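Local coordinates for protein tRNA (uracil(54)-C(5))-methyltransferase (PDB 2JJQ) that catalyses the S-adenosyl-L-methionine-dependent methylation of uridine 54 in tRNA at carbon 5, giving 5-methyluridine, at residues Ile39-Ser44 / Ser65-Val70; Phe125-Arg130 / Met411-Pro416; Ile154-Val159 / Thr163-Ile168. All coordinates share one frame; numbering follows the deposited sequence.

Contact 1. Residues Ile39-Ser44 / Ser65-Val70; sequences ILVPFS and SQWKLV
Trp67 lays its indole against Val41 and the turn that follows it, and Trp67 supplies about half of the surface the two segments bury. Val41 meets it with a single methyl: CG1 stands over one face, 3.5 Å from the centroid of the five-membered ring of Trp67 and only 12° off the ring normal, a well-formed CH-pi contact. That methyl lies opposite the backbone N of its own residue (chi1 -175°), which carries it out from the strand onto the indole, so that it sits 3.5 Å from both NE1 and CE2 of Trp67.

Pro42 and its successors add mostly backbone. The benzo side of the indole lies near two carbonyl oxygens, with Trp67 CZ2 3.5 Å from Pro42 O and 3.6 Å from Phe43 O, the latter alone near the ring plane at its edge. These oxygens belong to a type II beta turn from Val41 to Ser44, in which Ser44 OG donates to Val41 O at 2.8 Å. Ser44 CB lies 4.1 Å from CH2 of Trp67, at the far end of the six-membered ring.

Both segments belong to the TRAM-like domain. Strand 39-41 edges a three-stranded antiparallel sheet; strand 62-69 pairs with strand 49-57, with a classic beta bulge where Ser65 and Gln66 face Arg54. Leu40 bonds through its backbone to Arg62 and Ala64, so the two strands meet directly just ahead of this contact. Arg76 touches Trp67 and bonds to Phe43 O.

Contact 2. Residues Phe125-Arg130 / Met411-Pro416; sequences FGHRNR and MFPHTP
Two pairs of rings, Phe125 with His414 and His127 with Pro413, join these loops from distant parts of the chain. In the aromatic pair the imidazole of His414 puts NE2 over one face of the Phe125 ring, displaced toward its rim and 3.4 Å from CZ of Phe125. With planes at 31° and centroids 4.6 Å apart, the rings are neither stacked nor edge-to-face. The side chains cross at nearly a right angle, Phe125 reaching across because its CG turns away from the carbonyl carbon (chi1 -67°).

The second pair is a CH-pi contact. Pro413 and His127 approach from opposite directions, and Pro413 CG lies over a face of the imidazole, 4.1 Å from the centroid of the His127 ring. It comes 3.8 Å from NE2 of His127.

Polar links are indirect. A water lies in the plane of the His127 ring at its edge, 2.8 Å from NE2, and donates to Pro413 O at 2.8 Å. Within the second loop, a type II turn from Phe412 to Thr415 has both N and OG1 of Thr415 bonding to Phe412 O.

Gln100 OE1 holds the backbone N of His414, close to Cys90, a cluster ligand by similarity. Ring faces and a bridging water do the joining. His414 NE2 bonds to the carbonyl oxygen of Ile124 and so probably carries a proton, which orients the imidazole against Phe125, while water satisfies the edge of His127.

Contact 3. Residues Ile154-Val159 / Thr163-Ile168; sequences IDECPV and TSREAI
Glu156 and Arg165 form the salt bridge of this contact: Arg165 NE donates to Glu156 OE1 over 2.8 Å, at an N-H...O angle of 154°. The oxygen uses its anti lone pair, the one away from OE2, and the carboxylate and guanidinium planes stand 89° apart, so a single N-H makes the bond rather than a paired bidentate grip. A bend in the arginine chain at chi3 (-77°) turns NE toward the acid.

One residue along, the backbone N of Cys157 donates to Ser164 OG at 2.8 Å and 163°. Ser164 OG has a second partner in Gly161 O, just before the segment, so the hydroxyl links the start of the helix to the loop carrying Cys157, a ligand of the [4Fe-4S] cluster by similarity. The bond probably helps to set the backbone beside that thiol.

Asp155 adds weaker contacts. Its carbonyl O lies over a face of the Arg165 guanidinium, takes a CA-H...O contact from Arg165 CA at 3.4 Å, and receives a hydrogen bond from a water that also donates to Arg165 O.

Ile168 adds packing: its CD1 lies 3.7 Å from Asp155 O and 4.2 Å from Ile154 CG1, the two isoleucines crossing at about a right angle.

The loop after strand 151-153 leads into helix 162-178 and packs back on its first turns. Against both, Leu133 of strand 130-136 touches Ile154 and Ile168, Ile131 touches Cys157 and Ser164, and Met195 of strand 192-199 meets Ile168.

How the contacts relate
Contact 2 lies near the middle of the chain and is buried, whereas contacts 1 and 3 are partly buried and farther out. The chemistry differs too: contact 1 is an indole against a methyl and turn carbonyls, contact 2 ring faces and a shared water, contact 3 a salt bridge and a serine hydroxyl beside an apolar contact. Contact 1 stands apart, its nearest atoms about 7 Å from contact 2. Contacts 2 and 3 touch, and contact 3 is also nested in the loop closed by contact 2: Gly126 N lies 3.0 Å from Pro158 O, and Arg128 N 2.9 Å from Val159 O, probable hydrogen bonds joining the loop of the probable cluster ligand Cys157 to residues 125-130.

Contact 1. Residues Ile39-Ser44 / Ser65-Val70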
# COMPACT_ATOMS: atom_id res chain seq x y z
N ILE A 39 23.76 16.01 9.28
CA ILE A 39 24.10 14.75 8.61
C ILE A 39 22.84 13.86 8.82
O ILE A 39 22.13 14.06 9.81
CB ILE A 39 25.32 14.10 9.27
CG1 ILE A 39 26.56 14.99 9.06
CG2 ILE A 39 25.50 12.64 8.80
CD1 ILE A 39 27.86 14.43 9.66
N LEU A 40 22.56 12.93 7.90
CA LEU A 40 21.37 12.04 8.00
C LEU A 40 21.89 10.69 8.48
O LEU A 40 23.03 10.38 8.17
CB LEU A 40 20.70 11.84 6.63
CG LEU A 40 20.08 13.10 6.03
CD1 LEU A 40 19.53 12.85 4.61
CD2 LEU A 40 19.00 13.69 6.99
N VAL A 41 21.07 9.94 9.24
CA VAL A 41 21.43 8.63 9.80
C VAL A 41 20.22 7.68 9.78
O VAL A 41 19.28 7.85 10.58
CB VAL A 41 21.85 8.75 11.31
CG1 VAL A 41 22.34 7.42 11.84
CG2 VAL A 41 22.86 9.90 11.56
N PRO A 42 20.21 6.69 8.87
CA PRO A 42 19.05 5.77 8.78
C PRO A 42 18.93 4.85 10.01
O PRO A 42 19.95 4.47 10.59
CB PRO A 42 19.39 4.87 7.57
CG PRO A 42 20.45 5.58 6.81
CD PRO A 42 21.14 6.56 7.72
N PHE A 43 17.69 4.46 10.34
CA PHE A 43 17.40 3.53 11.44
C PHE A 43 17.95 4.02 12.77
O PHE A 43 18.39 3.24 13.61
CB PHE A 43 17.92 2.12 11.14
CG PHE A 43 17.13 1.40 10.04
CD1 PHE A 43 15.79 1.04 10.23
CD2 PHE A 43 17.74 1.09 8.84
CE1 PHE A 43 15.08 0.40 9.22
CE2 PHE A 43 17.03 0.44 7.83
CZ PHE A 43 15.71 0.08 8.01
N SER A 44 17.93 5.33 12.92
CA SER A 44 18.26 5.95 14.19
C SER A 44 16.98 6.53 14.83
O SER A 44 15.92 6.60 14.19
CB SER A 44 19.38 6.99 13.99
OG SER A 44 18.92 8.14 13.30
N SER A 65 26.86 6.27 6.82
CA SER A 65 26.85 4.87 6.36
C SER A 65 27.41 3.86 7.37
O SER A 65 27.09 2.67 7.30
CB SER A 65 27.60 4.73 5.06
OG SER A 65 28.90 5.28 5.18
N GLN A 66 28.25 4.32 8.30
CA GLN A 66 28.72 3.47 9.39
C GLN A 66 28.71 4.31 10.67
O GLN A 66 29.31 5.39 10.73
CB GLN A 66 30.13 2.95 9.10
CG GLN A 66 30.43 1.57 9.70
CD GLN A 66 31.73 0.96 9.18
OE1 GLN A 66 32.63 1.67 8.69
NE2 GLN A 66 31.84 -0.37 9.28
N TRP A 67 27.98 3.84 11.68
CA TRP A 67 27.87 4.58 12.93
C TRP A 67 27.78 3.64 14.12
O TRP A 67 27.46 2.46 13.97
CB TRP A 67 26.69 5.58 12.91
CG TRP A 67 25.33 4.99 12.57
CD1 TRP A 67 24.86 4.70 11.33
CD2 TRP A 67 24.27 4.65 13.50
NE1 TRP A 67 23.58 4.19 11.42
CE2 TRP A 67 23.19 4.16 12.73
CE3 TRP A 67 24.13 4.72 14.90
CZ2 TRP A 67 21.99 3.72 13.31
CZ3 TRP A 67 22.93 4.29 15.47
CH2 TRP A 67 21.88 3.80 14.68
N LYS A 68 28.10 4.18 15.29
CA LYS A 68 28.06 3.40 16.52
C LYS A 68 26.96 3.93 17.43
O LYS A 68 26.90 5.12 17.73
CB LYS A 68 29.43 3.46 17.22
CG LYS A 68 29.60 2.56 18.46
CD LYS A 68 31.04 2.72 19.02
CE LYS A 68 31.22 2.24 20.47
NZ LYS A 68 30.87 0.83 20.72
N LEU A 69 26.09 3.05 17.86
CA LEU A 69 25.08 3.43 18.85
C LEU A 69 25.67 3.35 20.26
O LEU A 69 25.87 2.25 20.78
CB LEU A 69 23.84 2.52 18.74
CG LEU A 69 22.59 2.80 19.58
CD1 LEU A 69 21.99 4.19 19.37
CD2 LEU A 69 21.56 1.75 19.23
N VAL A 70 25.96 4.49 20.87
CA VAL A 70 26.52 4.52 22.24
C VAL A 70 25.45 4.41 23.34
O VAL A 70 25.64 3.73 24.37
CB VAL A 70 27.35 5.80 22.48
CG1 VAL A 70 27.91 5.80 23.88
CG2 VAL A 70 28.47 5.91 21.43

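Contact 2. Residues Phe125-Arg130 / Met411-Pro416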
# COMPACT_ATOMS: atom_id res chain seq x y z
N PHE A 125 0.94 -5.61 13.70
CA PHE A 125 1.47 -6.83 13.07
C PHE A 125 0.29 -7.75 12.64
O PHE A 125 -0.78 -7.82 13.30
CB PHE A 125 2.56 -7.50 13.92
CG PHE A 125 3.86 -6.68 14.05
CD1 PHE A 125 4.85 -6.74 13.06
CD2 PHE A 125 4.09 -5.86 15.16
CE1 PHE A 125 6.06 -6.00 13.19
CE2 PHE A 125 5.30 -5.09 15.30
CZ PHE A 125 6.28 -5.18 14.32
N GLY A 126 0.44 -8.43 11.50
CA GLY A 126 -0.68 -9.18 10.95
C GLY A 126 -1.65 -8.35 10.11
O GLY A 126 -2.62 -8.91 9.58
N HIS A 127 -1.41 -7.05 9.98
CA HIS A 127 -2.36 -6.14 9.27
C HIS A 127 -2.22 -6.16 7.76
O HIS A 127 -3.15 -5.76 7.02
CB HIS A 127 -2.18 -4.69 9.73
CG HIS A 127 -0.80 -4.18 9.51
ND1 HIS A 127 0.27 -4.60 10.28
CD2 HIS A 127 -0.28 -3.34 8.58
CE1 HIS A 127 1.38 -4.05 9.83
NE2 HIS A 127 1.08 -3.29 8.79
N ARG A 128 -1.03 -6.55 7.28
CA ARG A 128 -0.74 -6.42 5.88
C ARG A 128 -1.30 -7.65 5.13
O ARG A 128 -1.05 -8.79 5.54
CB ARG A 128 0.78 -6.33 5.69
CG ARG A 128 1.13 -5.83 4.31
CD ARG A 128 2.58 -5.49 4.14
NE ARG A 128 2.74 -5.47 2.70
CZ ARG A 128 2.53 -4.40 1.93
NH1 ARG A 128 2.26 -3.22 2.47
NH2 ARG A 128 2.65 -4.50 0.62
N ASN A 129 -1.97 -7.41 4.00
CA ASN A 129 -2.70 -8.45 3.33
C ASN A 129 -2.09 -8.88 1.99
O ASN A 129 -2.71 -9.67 1.27
CB ASN A 129 -4.16 -8.00 3.19
CG ASN A 129 -4.30 -6.79 2.24
OD1 ASN A 129 -3.46 -6.63 1.34
ND2 ASN A 129 -5.28 -5.91 2.50
N ARG A 130 -0.88 -8.39 1.68
CA ARG A 130 -0.10 -8.84 0.52
C ARG A 130 1.40 -8.76 0.84
O ARG A 130 1.86 -7.74 1.35
CB ARG A 130 -0.43 -8.02 -0.74
CG ARG A 130 0.31 -8.45 -1.97
CD ARG A 130 0.33 -7.45 -3.11
NE ARG A 130 1.24 -7.98 -4.14
CZ ARG A 130 1.25 -7.65 -5.42
NH1 ARG A 130 0.42 -6.71 -5.88
NH2 ARG A 130 2.11 -8.24 -6.25
N MET A 411 -2.17 4.06 7.54
CA MET A 411 -2.39 2.90 6.71
C MET A 411 -1.10 2.08 6.65
O MET A 411 -1.11 0.87 6.28
CB MET A 411 -2.83 3.34 5.28
CG MET A 411 -4.33 3.84 5.27
SD MET A 411 -5.51 2.45 5.34
CE MET A 411 -4.62 1.26 4.34
N PHE A 412 0.01 2.72 7.03
CA PHE A 412 1.34 2.14 6.72
C PHE A 412 2.26 2.13 7.96
O PHE A 412 3.33 2.77 7.96
CB PHE A 412 2.01 2.94 5.61
CG PHE A 412 1.13 3.15 4.43
CD1 PHE A 412 0.90 2.14 3.54
CD2 PHE A 412 0.52 4.36 4.25
CE1 PHE A 412 0.06 2.32 2.41
CE2 PHE A 412 -0.33 4.57 3.14
CZ PHE A 412 -0.55 3.55 2.23
N PRO A 413 1.88 1.37 8.97
CA PRO A 413 2.75 1.26 10.16
C PRO A 413 4.20 0.89 9.80
O PRO A 413 4.45 0.11 8.86
CB PRO A 413 2.13 0.10 10.93
CG PRO A 413 0.66 0.06 10.48
CD PRO A 413 0.66 0.53 9.06
N HIS A 414 5.17 1.40 10.59
CA HIS A 414 6.59 1.08 10.42
C HIS A 414 7.23 1.70 9.18
O HIS A 414 8.37 1.37 8.86
CB HIS A 414 6.89 -0.43 10.45
CG HIS A 414 6.17 -1.15 11.54
ND1 HIS A 414 6.32 -0.81 12.87
CD2 HIS A 414 5.29 -2.19 11.51
CE1 HIS A 414 5.58 -1.61 13.62
NE2 HIS A 414 4.93 -2.46 12.82
N THR A 415 6.49 2.57 8.50
CA THR A 415 7.03 3.36 7.39
C THR A 415 6.72 4.82 7.71
O THR A 415 5.84 5.12 8.54
CB THR A 415 6.35 3.00 6.05
OG1 THR A 415 5.08 3.68 6.00
CG2 THR A 415 6.11 1.49 5.93
N PRO A 416 7.39 5.77 7.01
CA PRO A 416 7.06 7.18 7.21
C PRO A 416 5.75 7.65 6.57
O PRO A 416 5.40 8.82 6.70
CB PRO A 416 8.24 7.93 6.57
CG PRO A 416 9.15 6.93 6.03
CD PRO A 416 8.51 5.57 6.06
O HOH W 1 3.10 -1.88 7.44

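Contact 3. Residues Ile154-Val159 / Thr163-Ile168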
# COMPACT_ATOMS: atom_id res chain seq x y z
N ILE A 154 14.16 -15.10 5.09
CA ILE A 154 13.24 -15.03 6.24
C ILE A 154 12.39 -16.28 6.35
O ILE A 154 12.17 -16.95 5.34
CB ILE A 154 12.31 -13.81 6.20
CG1 ILE A 154 11.29 -13.93 5.08
CG2 ILE A 154 13.12 -12.51 6.07
CD1 ILE A 154 10.38 -12.72 4.95
N ASP A 155 11.93 -16.58 7.57
CA ASP A 155 11.05 -17.72 7.83
C ASP A 155 9.61 -17.26 8.01
O ASP A 155 8.70 -18.08 8.01
CB ASP A 155 11.42 -18.43 9.12
CG ASP A 155 12.77 -19.09 9.05
OD1 ASP A 155 13.15 -19.60 7.96
OD2 ASP A 155 13.45 -19.07 10.11
N GLU A 156 9.42 -15.96 8.23
CA GLU A 156 8.08 -15.42 8.42
C GLU A 156 8.10 -13.93 8.24
O GLU A 156 9.15 -13.29 8.34
CB GLU A 156 7.54 -15.73 9.80
CG GLU A 156 6.07 -15.39 9.94
CD GLU A 156 5.63 -15.19 11.37
OE1 GLU A 156 5.90 -16.11 12.17
OE2 GLU A 156 5.01 -14.13 11.67
N CYS A 157 6.94 -13.37 7.95
CA CYS A 157 6.85 -11.94 7.78
C CYS A 157 5.81 -11.46 8.76
O CYS A 157 4.60 -11.65 8.56
CB CYS A 157 6.48 -11.57 6.36
SG CYS A 157 6.12 -9.82 6.29
N PRO A 158 6.27 -10.86 9.88
CA PRO A 158 5.34 -10.53 10.97
C PRO A 158 4.26 -9.47 10.61
O PRO A 158 3.17 -9.54 11.13
CB PRO A 158 6.29 -10.01 12.09
CG PRO A 158 7.66 -10.56 11.69
CD PRO A 158 7.67 -10.51 10.19
N VAL A 159 4.56 -8.53 9.72
CA VAL A 159 3.51 -7.57 9.31
C VAL A 159 2.37 -8.26 8.51
O VAL A 159 1.23 -7.84 8.60
CB VAL A 159 4.03 -6.33 8.54
CG1 VAL A 159 5.07 -5.58 9.38
CG2 VAL A 159 4.62 -6.69 7.19
N THR A 163 0.37 -16.74 8.55
CA THR A 163 0.19 -17.42 7.26
C THR A 163 1.49 -17.43 6.50
O THR A 163 1.70 -18.34 5.72
CB THR A 163 -0.92 -16.74 6.42
OG1 THR A 163 -2.13 -16.83 7.16
CG2 THR A 163 -1.14 -17.42 5.07
N SER A 164 2.33 -16.42 6.66
CA SER A 164 3.54 -16.35 5.82
C SER A 164 4.50 -17.48 6.24
O SER A 164 5.10 -18.11 5.43
CB SER A 164 4.22 -14.97 5.90
OG SER A 164 4.63 -14.70 7.23
N ARG A 165 4.61 -17.72 7.52
CA ARG A 165 5.43 -18.84 8.05
C ARG A 165 5.04 -20.20 7.42
O ARG A 165 5.89 -20.95 6.89
CB ARG A 165 5.27 -18.91 9.58
CG ARG A 165 6.23 -19.97 10.23
CD ARG A 165 6.20 -19.88 11.75
NE ARG A 165 6.99 -18.74 12.22
CZ ARG A 165 8.32 -18.73 12.35
NH1 ARG A 165 9.05 -19.81 12.07
NH2 ARG A 165 8.93 -17.63 12.78
N GLU A 166 3.73 -20.48 7.43
CA GLU A 166 3.18 -21.66 6.79
C GLU A 166 3.48 -21.72 5.26
O GLU A 166 3.88 -22.77 4.71
CB GLU A 166 1.66 -21.80 7.04
CG GLU A 166 1.05 -22.80 5.98
CD GLU A 166 -0.44 -23.17 6.17
OE1 GLU A 166 -1.12 -22.60 7.06
OE2 GLU A 166 -0.93 -24.04 5.40
N ALA A 167 3.29 -20.60 4.56
CA ALA A 167 3.52 -20.61 3.13
C ALA A 167 4.98 -20.86 2.83
O ALA A 167 5.32 -21.60 1.92
CB ALA A 167 3.06 -19.26 2.48
N ILE A 168 5.85 -20.19 3.58
CA ILE A 168 7.27 -20.36 3.40
C ILE A 168 7.63 -21.82 3.68
O ILE A 168 8.31 -22.48 2.90
CB ILE A 168 8.06 -19.35 4.23
CG1 ILE A 168 7.83 -17.93 3.65
CG2 ILE A 168 9.57 -19.61 4.11
CD1 ILE A 168 8.33 -16.82 4.60
O HOH W 2 8.80 -20.72 7.60